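Local coordinates for protein minor fimbrium anchoring subunit Mfa2 (Porphyromonas gingivalis, PDB 5NFI) that attaches the minor Mfa1 fimbriae, which mediate adhesion and biofilm formation, to the bacterial outer membrane and regulates their length, at residues Arg140-Arg145 with Gly168-Asp173. Sequence-based numbering, arbitrary orientation.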
ATOM      1  N   ARG A 140      -1.357   8.158  -4.715  1.00 56.27           N
ATOM      2  CA  ARG A 140      -2.020   7.615  -3.554  1.00 55.07           C
ATOM      3  C   ARG A 140      -1.033   6.764  -2.777  1.00 53.46           C
ATOM      4  O   ARG A 140      -0.312   5.950  -3.362  1.00 52.47           O
ATOM      5  CB  ARG A 140      -3.226   6.779  -3.972  1.00 55.53           C
ATOM      6  CG  ARG A 140      -3.880   5.994  -2.839  1.00 55.23           C
ATOM      7  CD  ARG A 140      -4.663   6.860  -1.847  1.00 48.72           C
ATOM      8  NE  ARG A 140      -5.205   6.000  -0.800  1.00 53.32           N
ATOM      9  CZ  ARG A 140      -5.011   6.179   0.506  1.00 53.05           C
ATOM     10  NH1 ARG A 140      -4.328   7.227   0.950  1.00 53.09           N
ATOM     11  NH2 ARG A 140      -5.516   5.316   1.372  1.00 48.35           N
ATOM     12  N   GLU A 141      -0.993   6.949  -1.460  1.00 52.33           N
ATOM     13  CA  GLU A 141      -0.110   6.149  -0.620  1.00 49.25           C
ATOM     14  C   GLU A 141      -0.673   4.752  -0.443  1.00 47.26           C
ATOM     15  O   GLU A 141      -1.859   4.594  -0.165  1.00 47.85           O
ATOM     16  CB  GLU A 141       0.111   6.799   0.746  1.00 48.96           C
ATOM     17  CG  GLU A 141       1.131   6.031   1.559  1.00 48.41           C
ATOM     18  CD  GLU A 141       1.359   6.603   2.935  1.00 48.99           C
ATOM     19  OE1 GLU A 141       0.761   7.671   3.229  1.00 50.48           O
ATOM     20  OE2 GLU A 141       2.142   5.985   3.705  1.00 47.61           O
ATOM     21  N   TYR A 142       0.201   3.757  -0.603  1.00 45.29           N
ATOM     22  CA  TYR A 142      -0.149   2.343  -0.528  1.00 45.03           C
ATOM     23  C   TYR A 142       0.303   1.710   0.791  1.00 44.93           C
ATOM     24  O   TYR A 142      -0.254   0.698   1.206  1.00 42.95           O
ATOM     25  CB  TYR A 142       0.492   1.563  -1.674  1.00 45.30           C
ATOM     26  CG  TYR A 142      -0.332   1.448  -2.933  1.00 46.41           C
ATOM     27  CD1 TYR A 142      -1.366   2.338  -3.211  1.00 46.79           C
ATOM     28  CD2 TYR A 142      -0.078   0.433  -3.849  1.00 46.26           C
ATOM     29  CE1 TYR A 142      -2.116   2.215  -4.361  1.00 47.15           C
ATOM     30  CE2 TYR A 142      -0.819   0.305  -4.992  1.00 46.65           C
ATOM     31  CZ  TYR A 142      -1.834   1.193  -5.246  1.00 47.65           C
ATOM     32  OH  TYR A 142      -2.571   1.049  -6.402  1.00 49.29           O
ATOM     33  N   THR A 143       1.345   2.277   1.411  1.00 44.07           N
ATOM     34  CA  THR A 143       1.727   1.868   2.756  1.00 44.25           C
ATOM     35  C   THR A 143       0.648   2.268   3.778  1.00 46.57           C
ATOM     36  O   THR A 143      -0.061   3.283   3.629  1.00 48.04           O
ATOM     37  CB  THR A 143       3.066   2.469   3.211  1.00 43.29           C
ATOM     38  OG1 THR A 143       3.247   3.747   2.598  1.00 43.46           O
ATOM     39  CG2 THR A 143       4.242   1.551   2.888  1.00 41.92           C
ATOM     40  N   ASN A 144       0.521   1.445   4.809  1.00 46.71           N
ATOM     41  CA  ASN A 144      -0.414   1.690   5.892  1.00 46.87           C
ATOM     42  C   ASN A 144       0.298   1.406   7.171  1.00 45.86           C
ATOM     43  O   ASN A 144       0.998   0.413   7.275  1.00 45.26           O
ATOM     44  CB  ASN A 144      -1.647   0.815   5.776  1.00 47.29           C
ATOM     45  CG  ASN A 144      -2.484   1.168   4.594  1.00 47.37           C
ATOM     46  OD1 ASN A 144      -3.218   2.152   4.620  1.00 45.21           O
ATOM     47  ND2 ASN A 144      -2.415   0.344   3.553  1.00 46.85           N
ATOM     48  N   ARG A 145       0.126   2.293   8.133  1.00 46.57           N
ATOM     49  CA  ARG A 145       0.696   2.129   9.453  1.00 46.65           C
ATOM     50  C   ARG A 145      -0.424   1.695  10.371  1.00 47.80           C
ATOM     51  O   ARG A 145      -1.427   2.391  10.516  1.00 49.21           O
ATOM     52  CB  ARG A 145       1.352   3.427   9.936  1.00 46.38           C
ATOM     53  CG  ARG A 145       2.581   3.814   9.129  1.00 45.12           C
ATOM     54  CD  ARG A 145       2.845   5.301   9.216  1.00 46.38           C
ATOM     55  NE  ARG A 145       1.817   6.068   8.516  1.00 47.90           N
ATOM     56  CZ  ARG A 145       1.801   6.286   7.199  1.00 48.55           C
ATOM     57  NH1 ARG A 145       0.812   6.990   6.652  1.00 49.05           N
ATOM     58  NH2 ARG A 145       2.769   5.801   6.426  1.00 48.59           N
ATOM     59  N   GLY A 168       1.914  -8.044  -1.120  1.00 48.54           N
ATOM     60  CA  GLY A 168       3.322  -7.703  -1.287  1.00 47.68           C
ATOM     61  C   GLY A 168       3.775  -7.674  -2.738  1.00 48.26           C
ATOM     62  O   GLY A 168       4.953  -7.498  -3.037  1.00 47.88           O
ATOM     63  N   SER A 169       2.826  -7.847  -3.646  1.00 48.97           N
ATOM     64  CA  SER A 169       3.145  -7.948  -5.053  1.00 49.53           C
ATOM     65  C   SER A 169       2.239  -7.066  -5.886  1.00 50.22           C
ATOM     66  O   SER A 169       1.016  -7.105  -5.740  1.00 50.32           O
ATOM     67  CB  SER A 169       3.030  -9.391  -5.504  1.00 50.46           C
ATOM     68  OG  SER A 169       3.918 -10.181  -4.753  1.00 50.41           O
ATOM     69  N   TYR A 170       2.832  -6.253  -6.753  1.00 50.57           N
ATOM     70  CA  TYR A 170       2.029  -5.317  -7.525  1.00 51.46           C
ATOM     71  C   TYR A 170       2.345  -5.371  -9.013  1.00 52.71           C
ATOM     72  O   TYR A 170       3.509  -5.520  -9.416  1.00 52.51           O
ATOM     73  CB  TYR A 170       2.207  -3.906  -6.966  1.00 51.56           C
ATOM     74  CG  TYR A 170       1.653  -3.798  -5.571  1.00 52.77           C
ATOM     75  CD1 TYR A 170       2.365  -4.301  -4.485  1.00 52.87           C
ATOM     76  CD2 TYR A 170       0.399  -3.236  -5.331  1.00 53.71           C
ATOM     77  CE1 TYR A 170       1.859  -4.253  -3.193  1.00 52.65           C
ATOM     78  CE2 TYR A 170      -0.113  -3.178  -4.026  1.00 54.14           C
ATOM     79  CZ  TYR A 170       0.630  -3.696  -2.965  1.00 53.21           C
ATOM     80  OH  TYR A 170       0.157  -3.654  -1.675  1.00 52.94           O
ATOM     81  N   ARG A 171       1.294  -5.278  -9.826  1.00 53.97           N
ATOM     82  CA  ARG A 171       1.447  -5.185 -11.269  1.00 55.27           C
ATOM     83  C   ARG A 171       1.982  -3.805 -11.631  1.00 55.14           C
ATOM     84  O   ARG A 171       2.145  -2.954 -10.755  1.00 54.03           O
ATOM     85  CB  ARG A 171       0.121  -5.453 -11.967  1.00 56.96           C
ATOM     86  CG  ARG A 171      -0.470  -6.785 -11.614  1.00 59.31           C
ATOM     87  CD  ARG A 171      -1.675  -7.106 -12.479  1.00 63.11           C
ATOM     88  NE  ARG A 171      -2.657  -7.895 -11.740  1.00 65.90           N
ATOM     89  CZ  ARG A 171      -2.540  -9.200 -11.523  1.00 68.36           C
ATOM     90  NH1 ARG A 171      -1.480  -9.855 -11.999  1.00 69.39           N
ATOM     91  NH2 ARG A 171      -3.475  -9.849 -10.836  1.00 69.19           N
ATOM     92  N   PHE A 172       2.262  -3.575 -12.912  1.00 56.44           N
ATOM     93  CA  PHE A 172       2.744  -2.266 -13.329  1.00 56.21           C
ATOM     94  C   PHE A 172       1.683  -1.203 -13.082  1.00 58.50           C
ATOM     95  O   PHE A 172       1.978  -0.168 -12.480  1.00 58.50           O
ATOM     96  CB  PHE A 172       3.180  -2.288 -14.787  1.00 54.95           C
ATOM     97  CG  PHE A 172       4.571  -2.760 -14.966  1.00 52.77           C
ATOM     98  CD1 PHE A 172       4.841  -4.096 -15.147  1.00 53.15           C
ATOM     99  CD2 PHE A 172       5.621  -1.871 -14.909  1.00 51.29           C
ATOM    100  CE1 PHE A 172       6.142  -4.539 -15.287  1.00 52.88           C
ATOM    101  CE2 PHE A 172       6.912  -2.309 -15.058  1.00 51.24           C
ATOM    102  CZ  PHE A 172       7.178  -3.642 -15.244  1.00 49.03           C
ATOM    103  N   ASP A 173       0.447  -1.462 -13.511  1.00 60.37           N
ATOM    104  CA  ASP A 173      -0.665  -0.628 -13.075  1.00 61.95           C
ATOM    105  C   ASP A 173      -0.722  -0.829 -11.568  1.00 61.87           C
ATOM    106  O   ASP A 173      -0.122  -1.767 -11.052  1.00 63.16           O
ATOM    107  CB  ASP A 173      -1.974  -1.001 -13.772  1.00 64.11           C
ATOM    108  CG  ASP A 173      -2.391  -2.459 -13.548  1.00 65.38           C
ATOM    109  OD1 ASP A 173      -2.127  -3.042 -12.474  1.00 64.49           O
ATOM    110  OD2 ASP A 173      -3.021  -3.027 -14.465  1.00 66.91           O
TER
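Tyr142 and Tyr170 reach toward each other from backbones whose CA atoms lie 10.6 Å apart, and their rings alone bridge the two segments. The side chains slide past one another in opposite directions, bringing the CD2-CE2 sides of both rings together; Tyr142 CD2 lies 3.6 Å from Tyr170 CE2. With centroids 5.5 Å apart and planes at 42°, the rings meet obliquely, and the atoms that touch are all ring carbons. In Tyr170, CG stands anti to the carbonyl carbon (chi1 -66°), sending the ring out from strand 169-171 toward the loop at Tyr142.

The two hydroxyls are bound apart from each other. Tyr142 OH hydrogen-bonds to Gly174 O, just beyond the segment carrying Tyr170, while Tyr170 OH meets Asn167 O and Lys204 N; these bonds help fix where each ring lies. Met95 and Trp71 also pack on Tyr170.

Behind Tyr142, the break in the strand is braced by Glu141, whose extended chain (chi1 -175°) carries its carboxylate to Arg145 and Thr143. Arg145 NH2 donates nearly in its guanidinium plane to the syn lone pair of Glu141 OE2 (2.8 Å), and Thr143 OG1 takes the anti lone pair of that oxygen at 2.7 Å. Arg145 NH1 also forms a salt bridge with Asp249.

The tyrosine pair is thus a buried packing contact close to the centre of the molecule, joining the irregular centre of the long strand 133-151 to the short strand 169-171, consistent with the transthyretin-like beta fold of the fimbrillin superfamily.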